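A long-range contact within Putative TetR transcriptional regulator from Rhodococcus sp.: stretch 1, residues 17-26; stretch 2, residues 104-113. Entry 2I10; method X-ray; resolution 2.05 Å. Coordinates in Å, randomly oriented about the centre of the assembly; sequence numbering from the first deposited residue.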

# COMPACT_ATOMS: atom_id res chain seq x y z
N LEU B 17 15.05 12.44 8.66
CA LEU B 17 14.20 12.40 7.45
C LEU B 17 12.72 12.13 7.73
O LEU B 17 11.84 12.70 7.10
CB LEU B 17 14.74 11.37 6.47
CG LEU B 17 16.11 11.70 5.85
CD1 LEU B 17 16.40 10.58 4.84
CD2 LEU B 17 16.14 13.06 5.13
N GLN B 18 12.46 11.28 8.72
CA GLN B 18 11.10 11.05 9.13
C GLN B 18 10.49 12.27 9.73
O GLN B 18 9.34 12.56 9.49
CB GLN B 18 11.05 9.91 10.14
CG GLN B 18 9.69 9.52 10.63
CD GLN B 18 9.80 8.25 11.49
OE1 GLN B 18 8.81 7.68 11.88
NE2 GLN B 18 11.04 7.82 11.78
N THR B 19 11.27 12.98 10.56
CA THR B 19 10.81 14.23 11.14
C THR B 19 10.48 15.28 10.08
O THR B 19 9.44 15.94 10.13
CB THR B 19 11.85 14.77 12.16
OG1 THR B 19 12.09 13.73 13.09
CG2 THR B 19 11.31 15.94 12.90
N ALA B 20 11.40 15.43 9.12
CA ALA B 20 11.20 16.29 7.95
C ALA B 20 9.97 15.90 7.13
O ALA B 20 9.14 16.75 6.82
CB ALA B 20 12.43 16.31 7.13
N MSE B 21 9.82 14.60 6.81
CA MSE B 21 8.58 14.09 6.19
C MSE B 21 7.28 14.52 6.89
O MSE B 21 6.36 14.99 6.21
CB MSE B 21 8.60 12.56 6.06
CG MSE B 21 7.31 11.92 5.47
SE MSE B 21 7.36 12.13 3.54
CE MSE B 21 6.67 13.98 3.20
N GLU B 22 7.18 14.36 8.20
CA GLU B 22 5.93 14.72 8.92
C GLU B 22 5.60 16.17 8.76
O GLU B 22 4.44 16.52 8.62
CB GLU B 22 6.00 14.42 10.45
CG GLU B 22 6.71 13.13 10.77
CD GLU B 22 6.72 12.76 12.26
OE1 GLU B 22 7.12 13.59 13.13
OE2 GLU B 22 6.35 11.60 12.52
N LEU B 23 6.63 17.02 8.84
CA LEU B 23 6.45 18.44 8.64
C LEU B 23 5.97 18.74 7.26
O LEU B 23 5.02 19.49 7.08
CB LEU B 23 7.76 19.20 8.85
CG LEU B 23 8.10 19.69 10.24
CD1 LEU B 23 9.53 20.21 10.26
CD2 LEU B 23 7.09 20.77 10.69
N PHE B 24 6.69 18.24 6.26
CA PHE B 24 6.34 18.56 4.88
C PHE B 24 4.97 17.93 4.58
O PHE B 24 4.18 18.46 3.80
CB PHE B 24 7.38 18.02 3.87
CG PHE B 24 8.75 18.70 3.92
CD1 PHE B 24 8.90 20.07 3.77
CD2 PHE B 24 9.90 17.93 4.02
CE1 PHE B 24 10.17 20.67 3.77
CE2 PHE B 24 11.18 18.52 4.03
CZ PHE B 24 11.30 19.88 3.91
N TRP B 25 4.71 16.77 5.19
CA TRP B 25 3.44 16.07 4.90
C TRP B 25 2.29 16.98 5.31
O TRP B 25 1.39 17.21 4.53
CB TRP B 25 3.36 14.77 5.66
CG TRP B 25 2.12 13.99 5.43
CD1 TRP B 25 0.99 13.95 6.23
CD2 TRP B 25 1.86 13.11 4.32
NE1 TRP B 25 0.05 13.10 5.68
CE2 TRP B 25 0.56 12.55 4.52
CE3 TRP B 25 2.62 12.71 3.21
CZ2 TRP B 25 -0.01 11.65 3.63
CZ3 TRP B 25 2.05 11.81 2.33
CH2 TRP B 25 0.74 11.29 2.54
N ARG B 26 2.37 17.51 6.53
CA ARG B 26 1.32 18.33 7.13
C ARG B 26 1.27 19.76 6.58
O ARG B 26 0.19 20.32 6.37
CB ARG B 26 1.50 18.37 8.64
CG ARG B 26 0.44 19.24 9.37
CD ARG B 26 0.64 19.28 10.87
NE ARG B 26 1.77 20.15 11.25
CZ ARG B 26 2.97 19.70 11.62
NH1 ARG B 26 3.23 18.38 11.66
NH2 ARG B 26 3.90 20.56 11.94
N PRO B 104 7.80 2.03 8.62
CA PRO B 104 6.43 1.57 8.95
C PRO B 104 5.25 2.33 8.33
O PRO B 104 4.12 1.89 8.47
CB PRO B 104 6.37 1.72 10.48
CG PRO B 104 7.24 2.90 10.76
CD PRO B 104 8.36 2.88 9.69
N PHE B 105 5.50 3.46 7.67
CA PHE B 105 4.43 4.27 7.07
C PHE B 105 4.05 3.81 5.64
O PHE B 105 2.96 4.13 5.13
CB PHE B 105 4.83 5.76 7.04
CG PHE B 105 4.95 6.38 8.41
CD1 PHE B 105 6.19 6.54 8.99
CD2 PHE B 105 3.81 6.76 9.11
CE1 PHE B 105 6.31 7.10 10.24
CE2 PHE B 105 3.92 7.31 10.38
CZ PHE B 105 5.17 7.48 10.95
N GLY B 106 4.95 3.08 5.00
CA GLY B 106 4.81 2.80 3.59
C GLY B 106 5.21 4.10 2.89
O GLY B 106 5.63 5.08 3.55
N CYS B 107 5.10 4.09 1.56
CA CYS B 107 5.46 5.25 0.78
C CYS B 107 4.30 6.21 0.79
O CYS B 107 3.18 5.91 1.25
CB CYS B 107 5.89 4.88 -0.62
SG CYS B 107 4.57 4.33 -1.72
N MSE B 108 4.56 7.41 0.31
CA MSE B 108 3.61 8.46 0.49
C MSE B 108 2.25 8.20 -0.18
O MSE B 108 1.20 8.53 0.38
CB MSE B 108 4.23 9.77 0.02
CG MSE B 108 5.40 10.22 0.90
SE MSE B 108 6.56 11.58 -0.06
CE MSE B 108 5.12 12.84 -0.53
N THR B 109 2.23 7.65 -1.36
CA THR B 109 0.91 7.25 -1.90
C THR B 109 0.10 6.25 -1.03
O THR B 109 -1.13 6.36 -0.91
CB THR B 109 1.02 6.78 -3.38
OG1 THR B 109 1.53 7.90 -4.11
CG2 THR B 109 -0.35 6.20 -3.99
N VAL B 110 0.78 5.29 -0.45
CA VAL B 110 0.13 4.41 0.52
C VAL B 110 -0.50 5.28 1.64
O VAL B 110 -1.69 5.18 1.89
CB VAL B 110 1.10 3.33 1.08
CG1 VAL B 110 0.52 2.69 2.35
CG2 VAL B 110 1.39 2.24 0.00
N GLN B 111 0.30 6.15 2.25
CA GLN B 111 -0.17 7.09 3.28
C GLN B 111 -1.36 7.98 2.85
O GLN B 111 -2.35 8.13 3.62
CB GLN B 111 1.01 7.96 3.76
CG GLN B 111 1.93 7.21 4.72
CD GLN B 111 1.22 6.88 6.04
OE1 GLN B 111 0.58 7.76 6.63
NE2 GLN B 111 1.34 5.62 6.52
N ALA B 112 -1.27 8.55 1.64
CA ALA B 112 -2.36 9.39 1.10
C ALA B 112 -3.66 8.61 0.90
O ALA B 112 -4.73 9.20 0.88
CB ALA B 112 -1.94 10.05 -0.22
N GLY B 113 -3.56 7.29 0.74
CA GLY B 113 -4.73 6.43 0.50
C GLY B 113 -5.50 6.07 1.76
O GLY B 113 -6.59 5.47 1.69

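Stretch 1 is helical throughout, whereas stretch 2 opens with a turn and enters a short helix at Met-108, with Cys-107 at the N-cap position. The two helix axes approach no closer than 13.0 Å and are inclined by 48°. Such a gap is too wide for backbones to touch, so long side chains must bridge it. Even the nearest backbone positions are well apart: the CA atoms of Trp-25 and Met-108 lie 8.8 Å from one another, and those of Gln-18 and Phe-105 lie 9.7 Å apart. No hydrogen bond crosses between the stretches; the fit rests on shape.

Gln-18, Met-21 and Trp-25, spaced three and four residues apart, fall on the same side of their helix, and each directs its CA-to-CB bond toward stretch 2. All three have chi1 near t, which carries their side chains outward.

Trp-25 is the main bump. Its indole enters a shallow hollow made by the first turn of the opposing helix, leading with the six-membered ring. Trp-25 CH2 comes 3.5 Å from Met-108 O and 3.5 Å from Ala-112 N, both at the ring edge. These two backbone atoms already serve each other, Ala-112 N donating to Met-108 O at 2.8 Å, so the indole edge abuts a helical hydrogen bond whose polar needs are met. Side chains line the rest of the hollow: Trp-25 CH2 lies 3.6 Å from Gln-111 CB and 4.0 Å from Ala-112 CB, while Trp-25 CZ3 lies 3.8 Å from Met-108 CB. The small methyl of Ala-112 suits a place where a broad ring comes so near the backbone.

Beside the indole, two selenomethionines meet selenium to selenium, Met-21 SE lying 3.7 Å from Met-108 SE. Long, unbranched and apolar, these side chains can bend to fill an irregular space; the chi2 of Met-21 is p, whereas that of Met-108 is t.

At the turn, Phe-105 extends its ring toward Gln-18, the fully extended glutamine reaching out to meet it. Gln-18 OE1 approaches Phe-105 CE1 to 3.0 Å near the ring plane, where the slightly positive C-H edge of an aromatic ring can favour a carbonyl oxygen.

Stretch 2 braces its own shape. Gln-111 folds back, and its NE2 donates to Phe-105 O at 2.6 Å, tying the turn to the helix. Gly-106, with phi of 77°, takes a conformation that favours glycine; a CB there would also be crowded by Val-110 CG1, at 3.0 Å.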